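Local coordinates for Carboxylesterase/phospholipase family protein (Francisella tularensis subsp. tularensis, PDB 4F21), which probably hydrolyses carboxylic ester bonds as a serine hydrolase of the alpha/beta-hydrolase superfamily, in its carboxylesterase/phospholipase branch, at residues 26-31 against 52-57; 115-120 against 147-152; 119-124 against 155-160; 161-166 against 234-239; 186-191 against 204-209. One frame throughout, in Å; residues are numbered along the deposited sequence.

Contact 1. Residues 26-31 against 52-57; sequences NYELME and DFVDIV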
# COMPACT_ATOMS: atom_id res chain seq x y z
N ASN A 26 8.30 -5.20 -15.39
CA ASN A 26 8.66 -6.52 -14.90
C ASN A 26 8.04 -6.78 -13.54
O ASN A 26 7.74 -5.84 -12.80
CB ASN A 26 10.18 -6.67 -14.81
CG ASN A 26 10.86 -6.58 -16.15
OD1 ASN A 26 10.22 -6.75 -17.19
ND2 ASN A 26 12.16 -6.31 -16.14
N TYR A 27 7.84 -8.05 -13.21
CA TYR A 27 7.28 -8.42 -11.91
C TYR A 27 7.49 -9.89 -11.55
O TYR A 27 7.43 -10.77 -12.41
CB TYR A 27 5.79 -8.06 -11.83
CG TYR A 27 4.97 -8.52 -13.01
CD1 TYR A 27 4.83 -7.72 -14.14
CD2 TYR A 27 4.31 -9.74 -12.99
CE1 TYR A 27 4.07 -8.13 -15.22
CE2 TYR A 27 3.55 -10.16 -14.06
CZ TYR A 27 3.43 -9.35 -15.17
OH TYR A 27 2.67 -9.76 -16.24
N GLU A 28 7.75 -10.14 -10.27
CA GLU A 28 7.83 -11.50 -9.76
C GLU A 28 6.43 -12.03 -9.52
O GLU A 28 5.59 -11.36 -8.91
CB GLU A 28 8.63 -11.54 -8.46
CG GLU A 28 10.11 -11.23 -8.61
CD GLU A 28 10.92 -12.42 -9.10
OE1 GLU A 28 10.42 -13.18 -9.96
OE2 GLU A 28 12.06 -12.59 -8.63
N LEU A 29 6.17 -13.24 -9.99
CA LEU A 29 4.83 -13.80 -9.87
C LEU A 29 4.87 -15.14 -9.15
O LEU A 29 5.55 -16.07 -9.58
CB LEU A 29 4.18 -13.93 -11.25
CG LEU A 29 2.66 -13.97 -11.28
CD1 LEU A 29 2.14 -13.33 -12.55
CD2 LEU A 29 2.16 -15.40 -11.16
N MET A 30 4.13 -15.23 -8.05
CA MET A 30 3.99 -16.50 -7.34
C MET A 30 2.62 -17.11 -7.59
O MET A 30 1.60 -16.55 -7.18
CB MET A 30 4.21 -16.31 -5.84
CG MET A 30 5.66 -16.12 -5.43
SD MET A 30 5.87 -16.17 -3.64
CE MET A 30 7.63 -15.86 -3.49
N GLU A 31 2.61 -18.25 -8.27
CA GLU A 31 1.37 -18.97 -8.53
C GLU A 31 1.11 -19.92 -7.37
O GLU A 31 2.01 -20.65 -6.95
CB GLU A 31 1.47 -19.74 -9.85
CG GLU A 31 0.13 -19.95 -10.53
CD GLU A 31 -0.54 -18.64 -10.91
OE1 GLU A 31 -1.68 -18.40 -10.46
OE2 GLU A 31 0.08 -17.85 -11.66
N ASP A 52 13.30 -6.00 -0.64
CA ASP A 52 12.90 -7.18 -1.40
C ASP A 52 11.98 -8.07 -0.57
O ASP A 52 12.43 -9.03 0.06
CB ASP A 52 14.14 -7.96 -1.83
CG ASP A 52 13.85 -8.94 -2.95
OD1 ASP A 52 12.66 -9.21 -3.21
OD2 ASP A 52 14.82 -9.43 -3.56
N PHE A 53 10.68 -7.77 -0.59
CA PHE A 53 9.69 -8.50 0.19
C PHE A 53 9.24 -9.81 -0.47
O PHE A 53 8.26 -10.41 -0.04
CB PHE A 53 8.44 -7.64 0.41
CG PHE A 53 8.65 -6.51 1.37
CD1 PHE A 53 9.00 -5.25 0.91
CD2 PHE A 53 8.47 -6.70 2.73
CE1 PHE A 53 9.17 -4.21 1.79
CE2 PHE A 53 8.64 -5.66 3.62
CZ PHE A 53 9.00 -4.41 3.15
N VAL A 54 9.95 -10.24 -1.50
CA VAL A 54 9.59 -11.45 -2.23
C VAL A 54 9.53 -12.66 -1.29
O VAL A 54 8.69 -13.54 -1.45
CB VAL A 54 10.54 -11.71 -3.42
CG1 VAL A 54 10.39 -13.13 -3.95
CG2 VAL A 54 10.28 -10.71 -4.53
N ASP A 55 10.41 -12.66 -0.29
CA ASP A 55 10.46 -13.74 0.70
C ASP A 55 9.32 -13.71 1.72
O ASP A 55 9.06 -14.72 2.37
CB ASP A 55 11.80 -13.73 1.43
CG ASP A 55 12.07 -12.42 2.17
OD1 ASP A 55 13.24 -12.21 2.54
OD2 ASP A 55 11.14 -11.62 2.38
N ILE A 56 8.67 -12.56 1.87
CA ILE A 56 7.65 -12.34 2.89
C ILE A 56 6.61 -13.47 2.96
O ILE A 56 6.04 -13.74 4.01
CB ILE A 56 6.93 -10.98 2.68
CG1 ILE A 56 6.84 -10.20 3.99
CG2 ILE A 56 5.56 -11.14 2.03
CD1 ILE A 56 6.07 -8.92 3.86
N VAL A 57 6.42 -14.13 1.82
CA VAL A 57 5.46 -15.22 1.69
C VAL A 57 5.72 -16.36 2.67
O VAL A 57 4.78 -16.92 3.24
CB VAL A 57 5.44 -15.72 0.23
CG1 VAL A 57 5.20 -17.22 0.16
CG2 VAL A 57 4.41 -14.96 -0.56

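Contact 2. Residues 115-120 against 147-152; sequences AKVNKL and TYTAIT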
# COMPACT_ATOMS: atom_id res chain seq x y z
N ALA A 115 -2.15 4.24 -12.49
CA ALA A 115 -2.72 3.64 -13.69
C ALA A 115 -2.06 2.29 -13.96
O ALA A 115 -2.73 1.33 -14.34
CB ALA A 115 -2.56 4.56 -14.89
N LYS A 116 -0.75 2.23 -13.73
CA LYS A 116 -0.01 0.99 -13.95
C LYS A 116 -0.68 -0.08 -13.11
O LYS A 116 -1.12 -1.11 -13.64
CB LYS A 116 1.46 1.14 -13.57
CG LYS A 116 2.18 2.24 -14.33
CD LYS A 116 3.59 2.47 -13.80
CE LYS A 116 4.24 3.67 -14.47
NZ LYS A 116 5.55 4.02 -13.84
N VAL A 117 -0.82 0.20 -11.81
CA VAL A 117 -1.47 -0.73 -10.90
C VAL A 117 -2.86 -1.06 -11.43
O VAL A 117 -3.25 -2.23 -11.47
CB VAL A 117 -1.57 -0.17 -9.46
CG1 VAL A 117 -2.37 -1.11 -8.57
CG2 VAL A 117 -0.17 0.07 -8.89
N ASN A 118 -3.58 -0.04 -11.88
CA ASN A 118 -4.92 -0.24 -12.41
C ASN A 118 -4.88 -1.26 -13.54
O ASN A 118 -5.65 -2.22 -13.53
CB ASN A 118 -5.55 1.07 -12.89
CG ASN A 118 -6.48 1.67 -11.85
OD1 ASN A 118 -7.64 1.29 -11.76
ND2 ASN A 118 -5.97 2.61 -11.07
N LYS A 119 -3.94 -1.07 -14.46
CA LYS A 119 -3.77 -2.00 -15.56
C LYS A 119 -3.56 -3.40 -15.00
O LYS A 119 -4.24 -4.34 -15.41
CB LYS A 119 -2.61 -1.60 -16.46
CG LYS A 119 -2.94 -0.48 -17.44
CD LYS A 119 -1.88 -0.33 -18.51
CE LYS A 119 -2.33 0.63 -19.59
NZ LYS A 119 -1.39 0.64 -20.76
N LEU A 120 -2.64 -3.51 -14.04
CA LEU A 120 -2.37 -4.78 -13.38
C LEU A 120 -3.66 -5.37 -12.83
O LEU A 120 -3.94 -6.55 -13.04
CB LEU A 120 -1.35 -4.60 -12.25
CG LEU A 120 0.13 -4.80 -12.58
CD1 LEU A 120 1.00 -4.43 -11.38
CD2 LEU A 120 0.40 -6.24 -13.00
N THR A 147 -3.08 2.87 -1.55
CA THR A 147 -4.24 3.52 -0.96
C THR A 147 -4.96 4.37 -1.99
O THR A 147 -6.10 4.07 -2.36
CB THR A 147 -3.83 4.38 0.26
OG1 THR A 147 -3.33 3.52 1.30
CG2 THR A 147 -5.02 5.14 0.80
N TYR A 148 -4.27 5.41 -2.47
CA TYR A 148 -4.80 6.33 -3.49
C TYR A 148 -5.46 5.62 -4.66
O TYR A 148 -6.50 6.06 -5.15
CB TYR A 148 -3.70 7.24 -4.02
CG TYR A 148 -3.48 8.51 -3.23
CD1 TYR A 148 -4.54 9.15 -2.61
CD2 TYR A 148 -2.22 9.06 -3.10
CE1 TYR A 148 -4.35 10.31 -1.88
CE2 TYR A 148 -2.01 10.21 -2.38
CZ TYR A 148 -3.08 10.84 -1.77
OH TYR A 148 -2.87 11.99 -1.05
N THR A 149 -4.84 4.53 -5.11
CA THR A 149 -5.41 3.73 -6.18
C THR A 149 -6.77 3.18 -5.78
O THR A 149 -7.78 3.44 -6.45
CB THR A 149 -4.48 2.55 -6.55
OG1 THR A 149 -3.25 3.06 -7.07
CG2 THR A 149 -5.14 1.66 -7.59
N ALA A 150 -6.80 2.44 -4.68
CA ALA A 150 -8.01 1.74 -4.26
C ALA A 150 -9.17 2.69 -3.98
O ALA A 150 -10.33 2.37 -4.26
CB ALA A 150 -7.73 0.87 -3.05
N ILE A 151 -8.86 3.87 -3.44
CA ILE A 151 -9.90 4.84 -3.12
C ILE A 151 -10.31 5.68 -4.33
O ILE A 151 -11.23 6.49 -4.24
CB ILE A 151 -9.48 5.77 -1.96
CG1 ILE A 151 -8.37 6.72 -2.40
CG2 ILE A 151 -9.04 4.95 -0.75
CD1 ILE A 151 -7.97 7.71 -1.33
N THR A 152 -9.64 5.47 -5.46
CA THR A 152 -10.04 6.11 -6.71
C THR A 152 -10.37 5.04 -7.75
O THR A 152 -10.82 5.35 -8.86
CB THR A 152 -8.94 7.03 -7.27
OG1 THR A 152 -7.76 6.27 -7.53
CG2 THR A 152 -8.63 8.14 -6.28

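Contact 3. Residues 119-124 against 155-160; sequences KLIDSQ and RKLGGI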
# COMPACT_ATOMS: atom_id res chain seq x y z
N LYS A 119 -3.94 -1.07 -14.46
CA LYS A 119 -3.77 -2.00 -15.56
C LYS A 119 -3.56 -3.40 -15.00
O LYS A 119 -4.24 -4.34 -15.41
CB LYS A 119 -2.61 -1.60 -16.46
CG LYS A 119 -2.94 -0.48 -17.44
CD LYS A 119 -1.88 -0.33 -18.51
CE LYS A 119 -2.33 0.63 -19.59
NZ LYS A 119 -1.39 0.64 -20.76
N LEU A 120 -2.64 -3.51 -14.04
CA LEU A 120 -2.37 -4.78 -13.38
C LEU A 120 -3.66 -5.37 -12.83
O LEU A 120 -3.94 -6.55 -13.04
CB LEU A 120 -1.35 -4.60 -12.25
CG LEU A 120 0.13 -4.80 -12.58
CD1 LEU A 120 1.00 -4.43 -11.38
CD2 LEU A 120 0.40 -6.24 -13.00
N ILE A 121 -4.46 -4.54 -12.17
CA ILE A 121 -5.72 -5.02 -11.61
C ILE A 121 -6.60 -5.48 -12.76
O ILE A 121 -7.15 -6.58 -12.73
CB ILE A 121 -6.45 -3.95 -10.79
CG1 ILE A 121 -5.56 -3.43 -9.66
CG2 ILE A 121 -7.74 -4.51 -10.22
CD1 ILE A 121 -6.18 -2.30 -8.88
N ASP A 122 -6.67 -4.66 -13.80
CA ASP A 122 -7.48 -4.97 -14.97
C ASP A 122 -6.98 -6.25 -15.63
O ASP A 122 -7.71 -6.91 -16.36
CB ASP A 122 -7.46 -3.82 -15.98
CG ASP A 122 -8.44 -2.70 -15.63
OD1 ASP A 122 -9.43 -2.96 -14.91
OD2 ASP A 122 -8.22 -1.56 -16.09
N SER A 123 -5.72 -6.59 -15.36
CA SER A 123 -5.11 -7.77 -15.94
C SER A 123 -5.45 -9.01 -15.11
O SER A 123 -5.55 -10.11 -15.66
CB SER A 123 -3.60 -7.60 -16.06
OG SER A 123 -3.00 -8.70 -16.73
N GLN A 124 -5.62 -8.82 -13.81
CA GLN A 124 -5.93 -9.94 -12.91
C GLN A 124 -7.41 -10.26 -12.92
O GLN A 124 -7.81 -11.40 -12.68
CB GLN A 124 -5.47 -9.63 -11.48
CG GLN A 124 -3.98 -9.80 -11.25
CD GLN A 124 -3.54 -11.24 -11.37
OE1 GLN A 124 -4.26 -12.16 -10.98
NE2 GLN A 124 -2.34 -11.45 -11.91
N ARG A 155 -13.72 0.42 -9.43
CA ARG A 155 -14.31 -0.88 -9.11
C ARG A 155 -13.98 -1.37 -7.70
O ARG A 155 -13.07 -0.87 -7.05
CB ARG A 155 -13.92 -1.92 -10.15
CG ARG A 155 -12.63 -1.61 -10.88
CD ARG A 155 -11.43 -2.20 -10.16
NE ARG A 155 -10.19 -1.80 -10.82
CZ ARG A 155 -9.72 -2.37 -11.92
NH1 ARG A 155 -8.58 -1.95 -12.45
NH2 ARG A 155 -10.39 -3.36 -12.49
N LYS A 156 -14.75 -2.36 -7.25
CA LYS A 156 -14.66 -2.86 -5.88
C LYS A 156 -13.42 -3.72 -5.65
O LYS A 156 -13.31 -4.82 -6.19
CB LYS A 156 -15.93 -3.65 -5.53
CG LYS A 156 -15.93 -4.26 -4.14
CD LYS A 156 -16.02 -3.19 -3.06
CE LYS A 156 -15.46 -3.71 -1.74
NZ LYS A 156 -15.98 -5.06 -1.39
N LEU A 157 -12.49 -3.21 -4.85
CA LEU A 157 -11.26 -3.93 -4.54
C LEU A 157 -11.35 -4.66 -3.20
O LEU A 157 -12.40 -4.65 -2.55
CB LEU A 157 -10.06 -2.99 -4.57
CG LEU A 157 -9.69 -2.52 -5.98
CD1 LEU A 157 -8.52 -1.55 -5.94
CD2 LEU A 157 -9.36 -3.73 -6.86
N GLY A 158 -10.25 -5.29 -2.79
CA GLY A 158 -10.29 -6.22 -1.68
C GLY A 158 -9.71 -5.72 -0.37
O GLY A 158 -10.16 -6.11 0.71
N GLY A 159 -8.71 -4.86 -0.46
CA GLY A 159 -8.09 -4.32 0.74
C GLY A 159 -6.87 -3.47 0.47
O GLY A 159 -6.33 -3.46 -0.64
N ILE A 160 -6.44 -2.73 1.48
CA ILE A 160 -5.23 -1.92 1.41
C ILE A 160 -4.37 -2.22 2.62
O ILE A 160 -4.87 -2.26 3.75
CB ILE A 160 -5.55 -0.41 1.39
CG1 ILE A 160 -6.55 -0.07 0.29
CG2 ILE A 160 -4.27 0.39 1.24
CD1 ILE A 160 -7.10 1.34 0.39

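Contact 4. Residues 161-166 against 234-239; sequences MALSTY and KDISNF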
# COMPACT_ATOMS: atom_id res chain seq x y z
N MET A 161 -3.08 -2.44 2.41
CA MET A 161 -2.17 -2.61 3.53
C MET A 161 -1.05 -1.57 3.53
O MET A 161 0.05 -1.81 3.04
CB MET A 161 -1.61 -4.03 3.59
CG MET A 161 -2.64 -5.07 3.99
SD MET A 161 -1.93 -6.65 4.50
CE MET A 161 -1.33 -7.29 2.94
N ALA A 162 -1.35 -0.40 4.10
CA ALA A 162 -0.39 0.68 4.18
C ALA A 162 0.63 0.40 5.28
O ALA A 162 0.27 0.18 6.43
CB ALA A 162 -1.10 2.00 4.44
N LEU A 163 1.91 0.41 4.90
CA LEU A 163 2.99 0.10 5.81
C LEU A 163 4.06 1.18 5.75
O LEU A 163 4.75 1.32 4.74
CB LEU A 163 3.62 -1.25 5.45
CG LEU A 163 2.68 -2.45 5.30
CD1 LEU A 163 3.23 -3.43 4.27
CD2 LEU A 163 2.50 -3.15 6.63
N SER A 164 4.18 1.94 6.83
CA SER A 164 5.20 2.98 6.96
C SER A 164 5.09 4.04 5.87
O SER A 164 6.10 4.48 5.33
CB SER A 164 6.59 2.35 6.93
OG SER A 164 6.63 1.21 7.77
N THR A 165 3.86 4.45 5.56
CA THR A 165 3.62 5.35 4.44
C THR A 165 2.75 6.56 4.78
O THR A 165 1.69 6.43 5.40
CB THR A 165 2.98 4.60 3.26
OG1 THR A 165 3.83 3.53 2.85
CG2 THR A 165 2.79 5.55 2.10
N TYR A 166 3.21 7.73 4.37
CA TYR A 166 2.46 8.97 4.55
C TYR A 166 1.49 9.20 3.40
O TYR A 166 1.43 8.41 2.46
CB TYR A 166 3.42 10.16 4.71
CG TYR A 166 4.18 10.55 3.45
CD1 TYR A 166 4.77 9.59 2.63
CD2 TYR A 166 4.31 11.88 3.09
CE1 TYR A 166 5.46 9.95 1.49
CE2 TYR A 166 5.00 12.25 1.95
CZ TYR A 166 5.58 11.29 1.16
OH TYR A 166 6.26 11.66 0.02
N LYS A 234 3.01 -11.17 11.52
CA LYS A 234 1.87 -11.92 12.05
C LYS A 234 0.56 -11.18 11.79
O LYS A 234 -0.41 -11.79 11.34
CB LYS A 234 2.04 -12.16 13.56
CG LYS A 234 0.84 -12.85 14.20
CD LYS A 234 0.80 -12.63 15.70
CE LYS A 234 -0.45 -13.26 16.30
NZ LYS A 234 -0.63 -12.91 17.74
N ASP A 235 0.54 -9.88 12.05
CA ASP A 235 -0.68 -9.09 11.85
C ASP A 235 -1.10 -8.98 10.37
O ASP A 235 -2.28 -8.95 10.05
CB ASP A 235 -0.55 -7.70 12.47
CG ASP A 235 -0.99 -7.66 13.92
OD1 ASP A 235 -1.62 -8.64 14.37
OD2 ASP A 235 -0.72 -6.65 14.59
N ILE A 236 -0.11 -8.91 9.49
CA ILE A 236 -0.33 -8.85 8.05
C ILE A 236 -0.96 -10.16 7.59
O ILE A 236 -1.98 -10.17 6.89
CB ILE A 236 1.01 -8.66 7.31
CG1 ILE A 236 1.56 -7.25 7.54
CG2 ILE A 236 0.86 -8.94 5.83
CD1 ILE A 236 2.95 -7.06 7.00
N SER A 237 -0.32 -11.25 8.00
CA SER A 237 -0.85 -12.59 7.79
C SER A 237 -2.30 -12.65 8.22
O SER A 237 -3.18 -13.02 7.44
CB SER A 237 -0.03 -13.60 8.60
OG SER A 237 -0.80 -14.75 8.92
N ASN A 238 -2.56 -12.25 9.46
CA ASN A 238 -3.91 -12.25 10.00
C ASN A 238 -4.88 -11.36 9.21
O ASN A 238 -6.08 -11.64 9.16
CB ASN A 238 -3.90 -11.89 11.49
CG ASN A 238 -3.35 -13.02 12.35
OD1 ASN A 238 -2.38 -12.84 13.09
ND2 ASN A 238 -3.96 -14.19 12.24
N PHE A 239 -4.37 -10.30 8.58
CA PHE A 239 -5.21 -9.45 7.74
C PHE A 239 -5.62 -10.20 6.48
O PHE A 239 -6.81 -10.26 6.15
CB PHE A 239 -4.50 -8.15 7.35
CG PHE A 239 -5.32 -7.25 6.47
CD1 PHE A 239 -6.19 -6.31 7.02
CD2 PHE A 239 -5.23 -7.33 5.09
CE1 PHE A 239 -6.95 -5.48 6.21
CE2 PHE A 239 -5.99 -6.50 4.27
CZ PHE A 239 -6.85 -5.58 4.83

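Contact 5. Residues 186-191 against 204-209; sequences ILVCHG and DLSDKL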
# COMPACT_ATOMS: atom_id res chain seq x y z
N ILE A 186 -9.03 -1.91 5.34
CA ILE A 186 -7.75 -1.21 5.25
C ILE A 186 -6.93 -1.46 6.50
O ILE A 186 -7.42 -1.32 7.62
CB ILE A 186 -7.95 0.31 5.06
CG1 ILE A 186 -8.71 0.59 3.76
CG2 ILE A 186 -6.60 1.02 5.05
CD1 ILE A 186 -8.97 2.05 3.50
N LEU A 187 -5.68 -1.85 6.30
CA LEU A 187 -4.76 -2.04 7.42
C LEU A 187 -3.61 -1.05 7.32
O LEU A 187 -2.85 -1.06 6.36
CB LEU A 187 -4.20 -3.47 7.43
CG LEU A 187 -3.10 -3.73 8.47
CD1 LEU A 187 -3.65 -3.58 9.88
CD2 LEU A 187 -2.49 -5.11 8.27
N VAL A 188 -3.51 -0.19 8.33
CA VAL A 188 -2.39 0.74 8.41
C VAL A 188 -1.43 0.25 9.48
O VAL A 188 -1.84 -0.07 10.60
CB VAL A 188 -2.87 2.15 8.78
CG1 VAL A 188 -1.72 3.14 8.70
CG2 VAL A 188 -4.01 2.58 7.87
N CYS A 189 -0.15 0.17 9.13
CA CYS A 189 0.89 -0.18 10.10
C CYS A 189 1.98 0.89 10.05
O CYS A 189 2.24 1.45 8.99
CB CYS A 189 1.48 -1.55 9.79
SG CYS A 189 0.32 -2.94 9.88
N HIS A 190 2.61 1.16 11.18
CA HIS A 190 3.66 2.19 11.23
C HIS A 190 4.59 2.08 12.43
O HIS A 190 4.17 1.70 13.53
CB HIS A 190 3.03 3.59 11.18
CG HIS A 190 3.88 4.60 10.47
ND1 HIS A 190 3.52 5.17 9.27
CD2 HIS A 190 5.09 5.12 10.79
CE1 HIS A 190 4.46 6.01 8.88
NE2 HIS A 190 5.43 6.00 9.79
N GLY A 191 5.86 2.41 12.23
CA GLY A 191 6.85 2.34 13.28
C GLY A 191 6.89 3.59 14.14
O GLY A 191 6.71 4.70 13.64
N ASP A 204 -1.58 10.54 10.17
CA ASP A 204 -2.16 11.44 9.18
C ASP A 204 -2.89 10.67 8.08
O ASP A 204 -4.01 11.03 7.71
CB ASP A 204 -1.08 12.34 8.58
CG ASP A 204 -1.65 13.40 7.64
OD1 ASP A 204 -2.75 13.92 7.93
OD2 ASP A 204 -0.99 13.70 6.62
N LEU A 205 -2.27 9.62 7.55
CA LEU A 205 -2.90 8.78 6.54
C LEU A 205 -4.15 8.10 7.09
O LEU A 205 -5.22 8.15 6.46
CB LEU A 205 -1.91 7.73 6.02
CG LEU A 205 -2.38 6.67 5.01
CD1 LEU A 205 -1.28 6.38 4.00
CD2 LEU A 205 -2.80 5.38 5.70
N SER A 206 -4.02 7.47 8.25
CA SER A 206 -5.14 6.76 8.87
C SER A 206 -6.33 7.67 9.17
O SER A 206 -7.47 7.32 8.89
CB SER A 206 -4.69 6.06 10.15
OG SER A 206 -5.78 5.45 10.81
N ASP A 207 -6.05 8.83 9.75
CA ASP A 207 -7.08 9.79 10.09
C ASP A 207 -7.72 10.38 8.84
O ASP A 207 -8.94 10.51 8.76
CB ASP A 207 -6.53 10.91 10.98
CG ASP A 207 -6.46 10.51 12.45
OD1 ASP A 207 -7.49 10.64 13.14
OD2 ASP A 207 -5.39 10.08 12.91
N LYS A 208 -6.89 10.75 7.86
CA LYS A 208 -7.40 11.32 6.62
C LYS A 208 -8.16 10.30 5.78
O LYS A 208 -8.90 10.67 4.87
CB LYS A 208 -6.28 11.98 5.80
CG LYS A 208 -5.85 13.34 6.35
CD LYS A 208 -5.05 14.15 5.33
CE LYS A 208 -3.76 13.44 4.93
NZ LYS A 208 -2.80 14.36 4.27
N LEU A 209 -7.97 9.02 6.08
CA LEU A 209 -8.80 7.98 5.48
C LEU A 209 -10.08 7.78 6.29
O LEU A 209 -11.13 7.47 5.73
CB LEU A 209 -8.03 6.66 5.38
CG LEU A 209 -6.95 6.57 4.29
CD1 LEU A 209 -6.22 5.24 4.38
CD2 LEU A 209 -7.57 6.76 2.92

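Contact 1. Residues 26-31 against 52-57
Met30 and Val54 make the larger part of this contact, in which the edge strand 27-30 of the central sheet lies beside the loop 52-57. The thioether does the touching. With CG of Met30 anti to its own carbonyl carbon (chi1 -75°) and the chain extended beyond it, the side chain runs straight across to the loop and brings its last two atoms to different residues. The methyl CE of Met30 lies 3.9 Å from CG1 of Val54 and also 3.3 Å from the Val54 backbone O. One atom back, SD of Met30 packs 3.6 Å from CG2 of Val57, the two side chains sliding past each other in opposite senses. Met30 is poorly ordered, so these distances are less certain than the others.

The other branch of Val54 is engaged two residues earlier on the strand. Its CG2 lies 4.1 Å from CG of Glu28, and the two side chains cross at about a right angle; Glu28 takes part through this methylene. No hydrogen bond joins the segments; a weak one from Val54 N to Asp52 OD1, at 3.4 Å, stays within the loop. Met30 and Val57 both rest on Phe69 of strand 67-72, to which strand 27-30 pairs antiparallel. A loop following strand 38-44 thus packs on the side chains of the antiparallel outermost strand of the mixed alpha/beta-hydrolase sheet.

Contact 2. Residues 115-120 against 147-152
Thr149 turns a single methyl group toward two residues of helix 111-126, and this methyl makes the close part of the contact. CG2 of Thr149 lies 3.7 Å from ND2 of Asn118 and 4.0 Å from CG1 of Val117. In Thr149 a chi1 of -64° sets OG1 beside the backbone N and anti to the carbonyl carbon, which leaves CG2 anti to the N and directed at helix 111-126; OG1 hydrogen-bonds to the carbonyl O of Ile145. Val117 and Thr149 form the buried side, and both also pack on Leu136 of strand 134-139 beneath.

Asn118, though its ND2 makes the shorter approach, is the partly exposed side. Its side chain and that of Thr149 pass each other in opposite directions. Its polar atoms bond elsewhere, ND2 weakly to the O of Ile114 and OD1 weakly to Arg155 NH1. Only 121 Å² is buried in all, and no hydrogen bond crosses between the two segments. The chemistry therefore implies van der Waals packing, with the polar ends served by other groups.

Contact 3. Residues 119-124 against 155-160
Ile121, on helix 111-126, and Leu157, in the segment leading into strand 159-163, bring the two backbones nearest, their CA atoms 9.0 Å apart, so side chains must bridge the gap. Arg155 spans it with its long side chain. The chain bends at chi2 and delivers the guanidinium to the helix, where one residue takes a face and the next an edge.

Over the face stands Ile121: its CG2 sits 3.4 Å above the guanidinium plane, over the centre. At the edge, OD1 of Asp122 lies near the plane and forms a salt bridge with both terminal nitrogens, 2.6 Å from NH2 and 2.8 Å from NH1 of Arg155. A single oxygen takes both donors, and the N-H...O angles of 128° and 124° make the two hydrogen bonds weak in geometry. The carboxylate and guanidinium planes are turned 55° apart, so this is not the flat, two-oxygen pairing. The nearby positive charge would probably favour the ionised carboxylate. Deeper in, Ile121 and Leu157 meet tip to tip, CD1 of Ile121 being 3.8 Å from CD1 of Leu157.

Arg155 has a further, weak bond from NH1 to Asn118 OD1, one turn back along the helix. Below, Ile121 and Leu157 share Leu136 of strand 134-139, and Leu157 also touches Ala150 of helix 144-150, which places the apolar pair between two helices and the sheet.

Contact 4. Residues 161-166 against 234-239
Met161 lays its sulfur between two side chains of helix 230-243. SD of Met161 is 3.4 Å from CD2 of Phe239 and 3.8 Å from CG2 of Ile236, and CG of Met161 is 3.6 Å from the same CD2 of Phe239. The sulfur stands 4.3 Å from the Phe239 ring centroid and 48° off the ring normal, an oblique Met-aromatic contact. Two residues along the strand, Leu163 meets the other branch of Ile236, its CD2 lying 4.0 Å from CD1 of Ile236.

Torsions set up this division of labour. Met161 is bent at chi3 (-71°), which turns CE toward CG2 of Ile236, and Phe239 holds CG anti to its backbone N, sending the ring toward the strand. Strand 161-163 and helix residues 234-239 run nearly antiparallel, at 166°, with their axes 11.1 Å apart: the helix-on-sheet layer of an alpha/beta-hydrolase fold, here over strand 159-163, an inner strand of the sheet.

In the next shell, Trp42 of strand 38-44 touches Met161, Leu163 and Ile236 alike. Phe239 also packs on Ile135 of strand 134-139 and on Pro185. Leu163 lies near, without touching, a probable Ser140-His226-Asp194 catalytic triad.

Contact 5. Residues 186-191 against 204-209
Val188 points from strand 186-191 at helix 199-210, and its side chain can be followed outward from CB. There it forks. CG1, anti to the backbone N (chi1 -173°), lies 3.9 Å from CD2 of Leu205. The second methyl, CG2 of Val188, approaches that same CD2 of Leu205 more closely, at 3.7 Å, and also lies 4.2 Å from CB of Ser206. One leucine methyl therefore sits against both valine branches, and the two side chains slide past each other in opposite directions.

Ser206 meets the valine chiefly through CB; its OG hydrogen-bonds to OD1 of Asn216. Two residues earlier on the strand, Ile186 repeats the apolar theme more loosely, with CG2 4.3 Å from CD1 of Leu209. On the helix itself, a salt bridge joins Lys208 NZ to Asp204 OD2.

The axes of strand 186-191 and helix residues 204-209 lie 9.4 Å apart and run nearly antiparallel, at 156°. This is the helix-on-strand packing of a beta-alpha-beta unit, formed here by strand 186-191, helix 199-210 and strand 216-221.

Contacts 4 and 5 are wholly buried and apolar, each laying a helix on one of two neighbouring strands, 159-163 and 186-191, which are themselves joined by backbone bonds such as Cys189 N to Ala162 O. Contacts 2 and 3 share helix 111-126 and lie about 7 Å apart between centres: the first is mostly buried, whereas the second reaches the surface and adds a salt bridge to its apolar base. Contact 3 also shares strand 159-163 with contact 4. Contact 1 stands apart, a surface contact at the sheet edge about 24 Å from contact 5 between centres. Charge pairing across the segments appears in contact 3 alone.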